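Local coordinates for protein 2-hydroxyisobutanoyl-CoA mutase large subunit (Aquincola tertiaricarbonis, PDB 4R3U) that catalyses, together with its small cobalamin-binding subunit, the interconversion of 2-hydroxyisobutyryl-CoA and (S)-3-hydroxybutyryl-CoA, at residues A166-L170 against E171-V175; Q364-S367 against A368-G372. All coordinates share one frame; numbering follows the deposited sequence.

Contact 1. Residues A166-L170 against E171-V175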
ATOM      1  N   ALA A 166     -33.130  -9.824  -0.969  1.00 33.82           N
ATOM      2  CA  ALA A 166     -33.808 -10.501   0.131  1.00 34.59           C
ATOM      3  C   ALA A 166     -33.105 -10.174   1.438  1.00 36.94           C
ATOM      4  O   ALA A 166     -31.875 -10.183   1.488  1.00 34.23           O
ATOM      5  CB  ALA A 166     -33.819 -12.005  -0.103  1.00 34.54           C
ATOM      6  N   ASP A 167     -33.892  -9.837   2.478  1.00 36.64           N
ATOM      7  CA  ASP A 167     -33.410  -9.486   3.824  1.00 37.43           C
ATOM      8  C   ASP A 167     -32.468  -8.252   3.850  1.00 42.31           C
ATOM      9  O   ASP A 167     -31.671  -8.107   4.775  1.00 43.04           O
ATOM     10  CB  ASP A 167     -32.778 -10.710   4.551  1.00 38.14           C
ATOM     11  CG  ASP A 167     -33.479 -12.036   4.299  1.00 42.49           C
ATOM     12  OD1 ASP A 167     -34.640 -12.203   4.770  1.00 43.46           O
ATOM     13  OD2 ASP A 167     -32.888 -12.890   3.606  1.00 46.22           O
ATOM     14  N   ILE A 168     -32.580  -7.358   2.846  1.00 37.85           N
ATOM     15  CA  ILE A 168     -31.750  -6.155   2.755  1.00 37.06           C
ATOM     16  C   ILE A 168     -32.624  -4.946   2.956  1.00 40.15           C
ATOM     17  O   ILE A 168     -33.541  -4.746   2.164  1.00 40.03           O
ATOM     18  CB  ILE A 168     -30.961  -6.084   1.391  1.00 38.56           C
ATOM     19  CG1 ILE A 168     -30.089  -7.363   1.105  1.00 37.52           C
ATOM     20  CG2 ILE A 168     -30.169  -4.766   1.269  1.00 37.84           C
ATOM     21  CD1 ILE A 168     -28.753  -7.550   1.894  1.00 38.78           C
ATOM     22  N   ASP A 169     -32.359  -4.140   4.004  1.00 38.30           N
ATOM     23  CA  ASP A 169     -33.204  -2.949   4.292  1.00 39.69           C
ATOM     24  C   ASP A 169     -32.767  -1.834   3.381  1.00 42.83           C
ATOM     25  O   ASP A 169     -31.780  -1.177   3.677  1.00 43.27           O
ATOM     26  CB  ASP A 169     -33.111  -2.514   5.772  1.00 41.33           C
ATOM     27  CG  ASP A 169     -34.181  -1.549   6.218  1.00 45.60           C
ATOM     28  OD1 ASP A 169     -34.634  -0.734   5.387  1.00 45.89           O
ATOM     29  OD2 ASP A 169     -34.578  -1.613   7.399  1.00 49.49           O
ATOM     30  N   LEU A 170     -33.490  -1.626   2.276  1.00 38.57           N
ATOM     31  CA  LEU A 170     -33.134  -0.641   1.250  1.00 37.65           C
ATOM     32  C   LEU A 170     -33.111   0.810   1.706  1.00 40.67           C
ATOM     33  O   LEU A 170     -32.410   1.634   1.078  1.00 38.24           O
ATOM     34  CB  LEU A 170     -33.917  -0.831  -0.076  1.00 37.28           C
ATOM     35  CG  LEU A 170     -34.039  -2.251  -0.629  1.00 38.70           C
ATOM     36  CD1 LEU A 170     -35.070  -2.306  -1.737  1.00 38.92           C
ATOM     37  CD2 LEU A 170     -32.720  -2.808  -1.044  1.00 36.89           C
ATOM     38  N   GLU A 171     -33.842   1.108   2.811  1.00 39.33           N
ATOM     39  CA  GLU A 171     -33.882   2.420   3.451  1.00 40.21           C
ATOM     40  C   GLU A 171     -32.690   2.652   4.400  1.00 43.95           C
ATOM     41  O   GLU A 171     -32.408   3.795   4.743  1.00 44.79           O
ATOM     42  CB  GLU A 171     -35.154   2.576   4.247  1.00 42.72           C
ATOM     43  CG  GLU A 171     -36.380   2.916   3.438  1.00 49.44           C
ATOM     44  CD  GLU A 171     -37.594   2.904   4.337  1.00 67.31           C
ATOM     45  OE1 GLU A 171     -37.520   2.266   5.413  1.00 61.52           O
ATOM     46  OE2 GLU A 171     -38.611   3.541   3.977  1.00 60.81           O
ATOM     47  N   LYS A 172     -31.994   1.579   4.818  1.00 40.27           N
ATOM     48  CA  LYS A 172     -30.849   1.629   5.726  1.00 39.64           C
ATOM     49  C   LYS A 172     -29.450   1.405   5.093  1.00 41.05           C
ATOM     50  O   LYS A 172     -28.440   1.663   5.743  1.00 40.82           O
ATOM     51  CB  LYS A 172     -31.118   0.744   6.938  1.00 42.94           C
ATOM     52  CG  LYS A 172     -32.134   1.422   7.868  1.00 46.70           C
ATOM     53  CD  LYS A 172     -32.858   0.516   8.822  1.00 49.34           C
ATOM     54  CE  LYS A 172     -34.185   1.154   9.193  1.00 60.18           C
ATOM     55  NZ  LYS A 172     -35.246   0.998   8.143  1.00 62.11           N
ATOM     56  N   ILE A 173     -29.397   0.960   3.836  1.00 36.36           N
ATOM     57  CA  ILE A 173     -28.138   0.783   3.090  1.00 34.36           C
ATOM     58  C   ILE A 173     -28.329   1.242   1.636  1.00 37.93           C
ATOM     59  O   ILE A 173     -29.399   0.994   1.064  1.00 39.11           O
ATOM     60  CB  ILE A 173     -27.540  -0.676   3.200  1.00 34.15           C
ATOM     61  CG1 ILE A 173     -26.058  -0.735   2.725  1.00 31.95           C
ATOM     62  CG2 ILE A 173     -28.402  -1.746   2.500  1.00 32.43           C
ATOM     63  CD1 ILE A 173     -25.228  -2.007   3.166  1.00 26.51           C
ATOM     64  N   SER A 174     -27.310   1.888   1.031  1.00 33.39           N
ATOM     65  CA  SER A 174     -27.398   2.274  -0.393  1.00 32.26           C
ATOM     66  C   SER A 174     -27.087   1.069  -1.303  1.00 32.08           C
ATOM     67  O   SER A 174     -26.228   0.235  -0.974  1.00 29.65           O
ATOM     68  CB  SER A 174     -26.493   3.454  -0.729  1.00 34.71           C
ATOM     69  OG  SER A 174     -25.127   3.164  -0.503  1.00 41.67           O
ATOM     70  N   VAL A 175     -27.827   0.979  -2.422  1.00 29.06           N
ATOM     71  CA  VAL A 175     -27.726  -0.083  -3.421  1.00 27.79           C
ATOM     72  C   VAL A 175     -27.408   0.452  -4.827  1.00 31.07           C
ATOM     73  O   VAL A 175     -28.271   1.074  -5.467  1.00 32.32           O
ATOM     74  CB  VAL A 175     -28.982  -1.014  -3.423  1.00 29.74           C
ATOM     75  CG1 VAL A 175     -28.878  -2.102  -4.500  1.00 27.86           C
ATOM     76  CG2 VAL A 175     -29.228  -1.632  -2.040  1.00 30.19           C
TER

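Contact 2. Residues Q364-S367 against A368-G372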
ATOM      1  N   GLN A 364      -3.291   2.514  -4.903  1.00 17.13           N
ATOM      2  CA  GLN A 364      -4.421   3.000  -5.685  1.00 17.65           C
ATOM      3  C   GLN A 364      -5.614   3.387  -4.789  1.00 21.90           C
ATOM      4  O   GLN A 364      -6.224   4.424  -5.019  1.00 22.65           O
ATOM      5  CB  GLN A 364      -4.801   1.990  -6.761  1.00 18.25           C
ATOM      6  CG  GLN A 364      -3.767   1.895  -7.871  1.00 15.47           C
ATOM      7  CD  GLN A 364      -3.913   0.637  -8.685  1.00 24.73           C
ATOM      8  OE1 GLN A 364      -5.007   0.066  -8.792  1.00 25.80           O
ATOM      9  NE2 GLN A 364      -2.806   0.174  -9.290  1.00 13.12           N
ATOM     10  N   ALA A 365      -5.889   2.605  -3.718  1.00 18.30           N
ATOM     11  CA  ALA A 365      -6.901   2.921  -2.744  1.00 16.72           C
ATOM     12  C   ALA A 365      -6.517   4.237  -2.044  1.00 21.50           C
ATOM     13  O   ALA A 365      -7.369   5.111  -1.892  1.00 24.00           O
ATOM     14  CB  ALA A 365      -7.018   1.802  -1.740  1.00 16.98           C
ATOM     15  N   LEU A 366      -5.242   4.397  -1.655  1.00 17.79           N
ATOM     16  CA  LEU A 366      -4.739   5.605  -1.003  1.00 17.48           C
ATOM     17  C   LEU A 366      -4.895   6.855  -1.884  1.00 21.31           C
ATOM     18  O   LEU A 366      -5.321   7.890  -1.374  1.00 21.49           O
ATOM     19  CB  LEU A 366      -3.292   5.432  -0.491  1.00 17.42           C
ATOM     20  CG  LEU A 366      -2.707   6.635   0.312  1.00 20.68           C
ATOM     21  CD1 LEU A 366      -3.578   6.968   1.568  1.00 20.79           C
ATOM     22  CD2 LEU A 366      -1.267   6.403   0.663  1.00 19.54           C
ATOM     23  N   SER A 367      -4.580   6.752  -3.191  1.00 19.63           N
ATOM     24  CA  SER A 367      -4.757   7.822  -4.185  1.00 19.74           C
ATOM     25  C   SER A 367      -6.244   8.256  -4.225  1.00 23.84           C
ATOM     26  O   SER A 367      -6.531   9.443  -4.303  1.00 26.28           O
ATOM     27  CB  SER A 367      -4.344   7.335  -5.574  1.00 21.95           C
ATOM     28  OG  SER A 367      -2.988   7.586  -5.894  1.00 33.22           O
ATOM     29  N   ALA A 368      -7.176   7.301  -4.148  1.00 20.02           N
ATOM     30  CA  ALA A 368      -8.616   7.587  -4.157  1.00 21.03           C
ATOM     31  C   ALA A 368      -9.064   8.388  -2.920  1.00 24.82           C
ATOM     32  O   ALA A 368      -9.864   9.324  -3.043  1.00 24.47           O
ATOM     33  CB  ALA A 368      -9.404   6.285  -4.258  1.00 21.47           C
ATOM     34  N   VAL A 369      -8.509   8.027  -1.746  1.00 22.43           N
ATOM     35  CA  VAL A 369      -8.779   8.635  -0.435  1.00 22.43           C
ATOM     36  C   VAL A 369      -8.189  10.058  -0.395  1.00 26.96           C
ATOM     37  O   VAL A 369      -8.857  10.996   0.045  1.00 27.05           O
ATOM     38  CB  VAL A 369      -8.229   7.711   0.693  1.00 24.75           C
ATOM     39  CG1 VAL A 369      -8.301   8.379   2.064  1.00 25.44           C
ATOM     40  CG2 VAL A 369      -8.976   6.387   0.711  1.00 23.84           C
ATOM     41  N   LEU A 370      -6.942  10.215  -0.882  1.00 23.45           N
ATOM     42  CA  LEU A 370      -6.242  11.495  -0.947  1.00 22.58           C
ATOM     43  C   LEU A 370      -6.912  12.371  -2.015  1.00 27.93           C
ATOM     44  O   LEU A 370      -6.892  13.605  -1.904  1.00 28.74           O
ATOM     45  CB  LEU A 370      -4.736  11.282  -1.243  1.00 21.39           C
ATOM     46  CG  LEU A 370      -3.894  10.514  -0.212  1.00 24.10           C
ATOM     47  CD1 LEU A 370      -2.435  10.648  -0.530  1.00 24.00           C
ATOM     48  CD2 LEU A 370      -4.153  10.971   1.249  1.00 21.21           C
ATOM     49  N   GLY A 371      -7.517  11.708  -3.008  1.00 23.48           N
ATOM     50  CA  GLY A 371      -8.297  12.297  -4.096  1.00 23.10           C
ATOM     51  C   GLY A 371      -9.712  12.707  -3.719  1.00 28.21           C
ATOM     52  O   GLY A 371     -10.368  13.418  -4.489  1.00 30.03           O
ATOM     53  N   GLY A 372     -10.193  12.279  -2.544  1.00 23.38           N
ATOM     54  CA  GLY A 372     -11.499  12.680  -2.016  1.00 23.41           C
ATOM     55  C   GLY A 372     -12.715  11.955  -2.573  1.00 27.15           C
ATOM     56  O   GLY A 372     -13.791  12.549  -2.677  1.00 25.40           O
TER

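Contact 1. Residues A166-L170 against E171-V175
Lys172 lays the far half of its chain over the carboxylate of Asp169: its CD lies 3.1 Å from Asp169 OD2, and the bend at the last torsion (chi4 79°) turns the ammonium back onto the same oxygen. The resulting salt bridge, Lys172 NZ to Asp169 OD2, measures 2.8 Å; NZ comes to the syn side but stands 32° out of the carboxylate plane. The other carboxylate oxygen works on the backbone. Asp169 OD1 takes the N-H of Glu171 on its anti side at 3.3 Å, an Asx turn, while Asp169 O receives Lys172 N at 3.0 Å and, more weakly, Ile173 N. With Leu170 and Glu171 both in helical backbone conformation, these bonds define a type I turn over 169-172, so one aspartate holds the bend through both its carboxylate and its carbonyl. Glu171 completes the charge network only loosely: its OE1 is 3.8 Å from Lys172 NZ, a long pairing, and 4.2 Å from Asp169 OD1, a like-charge approach that the lysine probably offsets. Its stronger partner is Asp200, whose backbone N-H binds Glu171 OE2.

Methyl groups close the rest of the contact: Ile168 CG2 meets Ile173 CG2 at 3.7 Å across the two arms, and from the turn itself Leu170 CD2 reaches Val175 CG2 at 3.8 Å. The same side chains pack the loop against its surroundings: Ile168 and Ile173 on Ile125 of strand 125-128 and on helix 107-119, Leu170 on Tyr190 and Leu193 of helix 183-196. Ser174 OG bonds Arg99, a substrate-binding residue, just before the chain enters strand 175-178 between strands 125-128 and 206-208.

Contact 2. Residues Q364-S367 against A368-G372
Leu370 runs back along the helix over the carbonyl of Leu366, one turn earlier. Its CB is 3.4 Å from Leu366 O, and its CG, set beside the backbone N (chi1 -63°), comes to 3.2 Å from that same oxygen and 4.0 Å from Leu366 CD1. The tips then divide: Leu370 CD1 faces Leu366 CG, and Leu370 CD2 faces Leu366 CD1. Beneath this leucine pair, Leu370 N donates to Leu366 O at 2.9 Å, a nearly straight bond (163°). The last turn bends more: Gly371 N reaches Ser367 O at 2.8 Å with only 131° at the hydrogen. Gly372, the first residue to leave helical backbone angles, takes a positive phi in a Schellman motif, its N-H giving a weak bond to Val369 O. Ser367 OG is held by Phe306 O.

The helix is the crossover of a beta-alpha-beta unit, from strand 340-344, where Ala368 packs on Cys342, to strand 375-377. Helix 306-327 covers the leucines through Phe306 and Val310, joined by Phe306 and Phe307 of the second subunit, while Ile403 of helix 390-405 touches Ala365, Leu366 and Val369.

From the N terminus the chain first meets contact 1, a short turn between helix 158-164 and strand 175-178; contact 2 follows much later, on the final turns of helix 357-370 before strand 375-377. They are in series, neither nesting nor crossing, with centres about 27 Å apart and nearest atoms about 15 Å apart. Both lie at equivalent steps of the TIM barrel, where a helix hands over to the next parallel strand, hence at the N-terminal end of the strands. Strands 125-128 and 97-102 separate the two strands they lead into, and strand 97-102 carries Met98 and Arg99, which bind the acyl-CoA.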